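Local coordinates for protein Cry23AA1 (Bacillus thuringiensis, PDB 4RHZ) that probably acts as an aerolysin-type pore-forming insecticidal toxin that works together with its binary partner Cry37Aa1, and binds a zinc ion, at residues E9-M14 with T21-T26; S190-A195 with L203-D208. One frame throughout, in Å; residues are numbered along the deposited sequence.

Interaction 1. Residues E9-M14 with T21-T26; sequences EINNYM and TTVKST
Asn11 and Val23 bring the two backbones closest, their CA atoms 5.9 Å apart, where helix segment 9-14 lies over strand segment 22-26 at 133° between chain directions, with 8.4 Å between the axes. Val23 points toward the helix and splits its two methyls over Met14. CG2 presses on Met14 CB at 3.6 Å, while CG1, anti to the backbone N (chi1 174°), lies beside Met14 CG at 3.9 Å. Asn11 comes in obliquely from another direction: its amide nitrogen ND2 sits 3.7 Å from Val23 CB. The nitrogen is not spent on that apolar contact, because it donates to a water 2.6 Å from ND2, and the same water donates to Val23 O at 2.9 Å, a one-water bridge from helix side chain to strand backbone.

In this elongated, beta-rich aerolysin-type fold the chain turns back after helix 6-18, and the strand that follows packs against it. The strand pairs antiparallel with 146-179, and it opens with a classic beta bulge, in which Thr21 and Thr22 both face Tyr178. Cys175 on strand 146-179 meets both Ile10 and Met14, so the buried side of the helix rests on more than one strand.

One turn before Met14, Ile10 reaches Ser25 through its CG2 branch, 4.1 Å from Ser25 CB; the rest of the isoleucine leads away from the strand. Ser25 OG sits between the backbone N and carbonyl carbon (chi1 50°) and is hydrogen-bonded to Gln7 NE2, just ahead of the segment on the same helix.

Interaction 2. Residues S190-A195 with L203-D208; sequences SVADLA and LTNKGD
Ala195 meets the backbone from Leu203 to Asn205 where the short helix 191-197 packs across strand 203-205, a small helix-and-strand excursion between the long strands 182-190 and 211-235 of the aerolysin-type fold. The axes of 191-195 and 203-205 pass 6.8 Å apart at 104°, close to perpendicular.

The packing contacts are built around small residues that let the strand come close. Ala195 points its methyl at the strand, with CB 3.7 Å from Leu203 O and, in an apolar contact, 3.9 Å from Leu203 CB. Leu203 carries its CG anti to its own carbonyl carbon (chi1 -61°), and its two methyls extend to the helix side chains in loose apolar contacts: CD1 approaches Leu194 CD1 at 4.4 Å, and CD2 approaches Val191 CG2 at 4.5 Å. Phe213 of strand 211-235 also touches this leucine. Ala192, one turn before Ala195, lays its methyl against the Asn205 amide, CB to OD1 3.8 Å.

The polar groups are bound mainly within their own segments or close by. At the start of the helix, Asp193 OD2 takes the backbone N-H of Ser190 from above the carboxylate plane, at 3.0 Å. The Asn205 amide works at both ends: ND2 is hydrogen-bonded to Asp196 OD1 on the helix, while OD1 closes an Asx turn by accepting from Gly207 N at 3.0 Å, with that N-H tilted 33° from the carbonyl plane.

How the interactions relate
Helix 6-18 from interaction 1 and helix 191-197 from interaction 2 touch directly, although the centres of the two contacts are about 17 Å apart. Leu194 of interaction 2 makes the junction: its CG lies 3.7 Å from Ile10 CD1, and its CD1 lies 4.0 Å from Glu9 CB. Ile10 thus faces Ser25 with one branch and Leu194 with the other. Along the chain the contacts come in series, 9-14 with 21-26 closing long before 190-195 opens, yet both reach the same mixed sheet. They sit on the same side of the chain's centre and away from the zinc site of His79, Glu130 and His132.

Interaction 1. Residues E9-M14 with T21-T26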
loop_
_atom_site.group_PDB
_atom_site.type_symbol
_atom_site.label_atom_id
_atom_site.label_comp_id
_atom_site.label_asym_id
_atom_site.label_seq_id
_atom_site.Cartn_x
_atom_site.Cartn_y
_atom_site.Cartn_z
ATOM N N GLU A 9 5.314 -35.092 15.188
ATOM C CA GLU A 9 4.562 -35.836 14.194
ATOM C C GLU A 9 5.233 -37.258 14.046
ATOM O O GLU A 9 4.520 -38.250 13.808
ATOM C CB GLU A 9 4.524 -35.190 12.827
ATOM C CG GLU A 9 3.802 -33.839 12.652
ATOM C CD GLU A 9 2.411 -33.792 13.139
ATOM O OE1 GLU A 9 1.704 -34.826 12.995
ATOM O OE2 GLU A 9 2.021 -32.709 13.682
ATOM N N ILE A 10 6.563 -37.333 14.215
ATOM C CA ILE A 10 7.236 -38.616 14.380
ATOM C C ILE A 10 6.698 -39.284 15.657
ATOM O O ILE A 10 6.413 -40.448 15.689
ATOM C CB ILE A 10 8.736 -38.460 14.515
ATOM C CG1 ILE A 10 9.353 -38.131 13.197
ATOM C CG2 ILE A 10 9.354 -39.749 15.042
ATOM C CD1 ILE A 10 8.805 -38.875 12.081
ATOM N N ASN A 11 6.499 -38.525 16.696
ATOM C CA ASN A 11 5.969 -39.121 17.887
ATOM C C ASN A 11 4.623 -39.787 17.512
ATOM O O ASN A 11 4.349 -40.934 17.907
ATOM C CB ASN A 11 5.846 -38.050 18.967
ATOM C CG ASN A 11 5.368 -38.569 20.281
ATOM O OD1 ASN A 11 4.192 -38.937 20.437
ATOM N ND2 ASN A 11 6.246 -38.528 21.286
ATOM N N ASN A 12 3.814 -39.102 16.707
ATOM C CA ASN A 12 2.473 -39.616 16.472
ATOM C C ASN A 12 2.517 -40.853 15.556
ATOM O O ASN A 12 1.792 -41.798 15.761
ATOM C CB ASN A 12 1.485 -38.529 15.973
ATOM C CG ASN A 12 0.073 -39.094 15.698
ATOM O OD1 ASN A 12 -0.689 -39.480 16.619
ATOM N ND2 ASN A 12 -0.280 -39.146 14.419
ATOM N N TYR A 13 3.378 -40.808 14.560
ATOM C CA TYR A 13 3.615 -41.889 13.677
ATOM C C TYR A 13 4.053 -43.160 14.470
ATOM O O TYR A 13 3.474 -44.274 14.308
ATOM C CB TYR A 13 4.693 -41.443 12.712
ATOM C CG TYR A 13 5.268 -42.553 11.878
ATOM C CD1 TYR A 13 4.745 -42.846 10.615
ATOM C CD2 TYR A 13 6.355 -43.303 12.337
ATOM C CE1 TYR A 13 5.293 -43.850 9.828
ATOM C CE2 TYR A 13 6.921 -44.321 11.544
ATOM C CZ TYR A 13 6.378 -44.594 10.311
ATOM O OH TYR A 13 6.907 -45.609 9.545
ATOM N N MET A 14 5.026 -42.992 15.363
ATOM C CA MET A 14 5.494 -44.116 16.099
ATOM C C MET A 14 4.391 -44.738 16.942
ATOM O O MET A 14 4.341 -45.946 17.087
ATOM C CB MET A 14 6.664 -43.749 17.002
ATOM C CG MET A 14 7.973 -43.554 16.306
ATOM S SD MET A 14 8.608 -44.961 15.342
ATOM C CE MET A 14 9.195 -45.933 16.740
ATOM N N THR A 21 3.838 -46.341 23.491
ATOM C CA THR A 21 3.122 -45.412 24.349
ATOM C C THR A 21 4.032 -44.300 24.808
ATOM O O THR A 21 3.571 -43.338 25.379
ATOM C CB THR A 21 2.576 -46.085 25.655
ATOM O OG1 THR A 21 3.605 -46.873 26.282
ATOM C CG2 THR A 21 1.341 -46.939 25.336
ATOM N N THR A 22 5.328 -44.459 24.547
ATOM C CA THR A 22 6.359 -43.539 24.922
ATOM C C THR A 22 7.303 -43.583 23.693
ATOM O O THR A 22 7.575 -44.692 23.176
ATOM C CB THR A 22 6.971 -44.020 26.248
ATOM O OG1 THR A 22 6.322 -43.351 27.334
ATOM C CG2 THR A 22 8.321 -43.705 26.380
ATOM N N VAL A 23 7.753 -42.402 23.194
ATOM C CA VAL A 23 8.625 -42.320 22.027
ATOM C C VAL A 23 9.777 -41.332 22.237
ATOM O O VAL A 23 9.598 -40.218 22.802
ATOM C CB VAL A 23 7.895 -41.814 20.801
ATOM C CG1 VAL A 23 8.869 -41.594 19.610
ATOM C CG2 VAL A 23 6.705 -42.673 20.437
ATOM N N LYS A 24 10.962 -41.746 21.816
ATOM C CA LYS A 24 12.076 -40.866 21.830
ATOM C C LYS A 24 12.735 -40.876 20.454
ATOM O O LYS A 24 13.108 -42.005 19.949
ATOM C CB LYS A 24 13.049 -41.312 22.886
ATOM C CG LYS A 24 13.871 -40.190 23.418
ATOM C CD LYS A 24 15.221 -40.187 22.779
ATOM C CE LYS A 24 16.269 -40.672 23.790
ATOM N NZ LYS A 24 17.431 -39.711 23.753
ATOM N N SER A 25 12.798 -39.683 19.826
ATOM C CA SER A 25 13.476 -39.480 18.519
ATOM C C SER A 25 14.729 -38.609 18.594
ATOM O O SER A 25 14.846 -37.788 19.446
ATOM C CB SER A 25 12.536 -38.913 17.420
ATOM O OG SER A 25 11.769 -37.749 17.813
ATOM N N THR A 26 15.621 -38.749 17.635
ATOM C CA THR A 26 16.857 -38.034 17.571
ATOM C C THR A 26 17.100 -37.832 16.108
ATOM O O THR A 26 16.952 -38.737 15.325
ATOM C CB THR A 26 17.996 -38.892 18.143
ATOM O OG1 THR A 26 17.705 -39.123 19.540
ATOM C CG2 THR A 26 19.278 -38.139 18.121
HETATM O O HOH W 1 8.746 -38.037 21.101
#

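Interaction 2. Residues S190-A195 with L203-D208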
loop_
_atom_site.group_PDB
_atom_site.type_symbol
_atom_site.label_atom_id
_atom_site.label_comp_id
_atom_site.label_asym_id
_atom_site.label_seq_id
_atom_site.Cartn_x
_atom_site.Cartn_y
_atom_site.Cartn_z
ATOM N N SER A 190 12.312 -41.292 7.606
ATOM C CA SER A 190 12.512 -40.133 6.729
ATOM C C SER A 190 11.454 -39.099 7.038
ATOM O O SER A 190 10.375 -39.430 7.503
ATOM C CB SER A 190 12.120 -40.526 5.300
ATOM O OG SER A 190 13.226 -40.828 4.492
ATOM N N VAL A 191 11.704 -37.878 6.603
ATOM C CA VAL A 191 10.687 -36.840 6.564
ATOM C C VAL A 191 9.830 -37.008 5.300
ATOM O O VAL A 191 8.601 -36.820 5.325
ATOM C CB VAL A 191 11.418 -35.455 6.734
ATOM C CG1 VAL A 191 12.763 -35.418 5.800
ATOM C CG2 VAL A 191 10.469 -34.281 6.607
ATOM N N ALA A 192 10.435 -37.451 4.208
ATOM C CA ALA A 192 9.622 -38.047 3.088
ATOM C C ALA A 192 8.626 -39.135 3.503
ATOM O O ALA A 192 7.491 -39.120 3.064
ATOM C CB ALA A 192 10.522 -38.622 2.023
ATOM N N ASP A 193 9.054 -40.104 4.318
ATOM C CA ASP A 193 8.162 -41.165 4.844
ATOM C C ASP A 193 6.997 -40.542 5.615
ATOM O O ASP A 193 5.805 -40.948 5.482
ATOM C CB ASP A 193 8.929 -42.115 5.794
ATOM C CG ASP A 193 10.011 -42.909 5.090
ATOM O OD1 ASP A 193 9.867 -43.136 3.866
ATOM O OD2 ASP A 193 11.015 -43.299 5.763
ATOM N N LEU A 194 7.336 -39.523 6.410
ATOM C CA LEU A 194 6.304 -38.820 7.192
ATOM C C LEU A 194 5.326 -38.156 6.233
ATOM O O LEU A 194 4.140 -38.152 6.474
ATOM C CB LEU A 194 6.974 -37.751 7.997
ATOM C CG LEU A 194 6.593 -37.473 9.431
ATOM C CD1 LEU A 194 6.841 -36.013 9.626
ATOM C CD2 LEU A 194 5.201 -37.875 9.835
ATOM N N ALA A 195 5.841 -37.596 5.137
ATOM C CA ALA A 195 4.971 -36.929 4.150
ATOM C C ALA A 195 4.043 -37.963 3.460
ATOM O O ALA A 195 2.844 -37.726 3.303
ATOM C CB ALA A 195 5.830 -36.135 3.133
ATOM N N LEU A 203 3.895 -30.932 3.908
ATOM C CA LEU A 203 5.087 -31.601 3.378
ATOM C C LEU A 203 4.687 -32.549 2.281
ATOM O O LEU A 203 3.677 -33.262 2.417
ATOM C CB LEU A 203 5.759 -32.434 4.459
ATOM C CG LEU A 203 6.244 -31.668 5.646
ATOM C CD1 LEU A 203 6.238 -32.599 6.913
ATOM C CD2 LEU A 203 7.631 -31.102 5.287
ATOM N N THR A 204 5.517 -32.598 1.244
ATOM C CA THR A 204 5.307 -33.497 0.131
ATOM C C THR A 204 6.618 -34.245 -0.180
ATOM O O THR A 204 7.715 -33.679 -0.112
ATOM C CB THR A 204 4.859 -32.706 -1.171
ATOM O OG1 THR A 204 5.747 -31.617 -1.350
ATOM C CG2 THR A 204 3.444 -32.158 -1.065
ATOM N N ASN A 205 6.488 -35.508 -0.560
ATOM C CA ASN A 205 7.620 -36.377 -0.927
ATOM C C ASN A 205 7.974 -36.014 -2.345
ATOM O O ASN A 205 7.178 -36.206 -3.244
ATOM C CB ASN A 205 7.122 -37.830 -0.888
ATOM C CG ASN A 205 8.220 -38.858 -1.084
ATOM O OD1 ASN A 205 9.358 -38.560 -1.554
ATOM N ND2 ASN A 205 7.887 -40.116 -0.674
ATOM N N LYS A 206 9.150 -35.475 -2.579
ATOM C CA LYS A 206 9.439 -35.079 -3.931
ATOM C C LYS A 206 10.312 -36.133 -4.617
ATOM O O LYS A 206 10.814 -35.867 -5.725
ATOM C CB LYS A 206 10.127 -33.688 -3.961
ATOM C CG LYS A 206 9.219 -32.464 -3.768
ATOM C CD LYS A 206 8.379 -32.109 -5.033
ATOM C CE LYS A 206 6.919 -32.609 -4.886
ATOM N NZ LYS A 206 6.277 -33.211 -6.135
ATOM N N GLY A 207 10.521 -37.307 -3.987
ATOM C CA GLY A 207 11.414 -38.329 -4.568
ATOM C C GLY A 207 12.873 -38.135 -4.147
ATOM O O GLY A 207 13.235 -37.091 -3.602
ATOM N N ASP A 208 13.707 -39.146 -4.375
ATOM C CA ASP A 208 15.124 -39.103 -3.995
ATOM C C ASP A 208 15.304 -38.897 -2.478
ATOM O O ASP A 208 16.377 -38.559 -1.996
ATOM C CB ASP A 208 15.903 -38.062 -4.820
ATOM C CG ASP A 208 16.536 -38.671 -6.114
ATOM O OD1 ASP A 208 17.666 -39.240 -6.034
ATOM O OD2 ASP A 208 15.914 -38.574 -7.209
#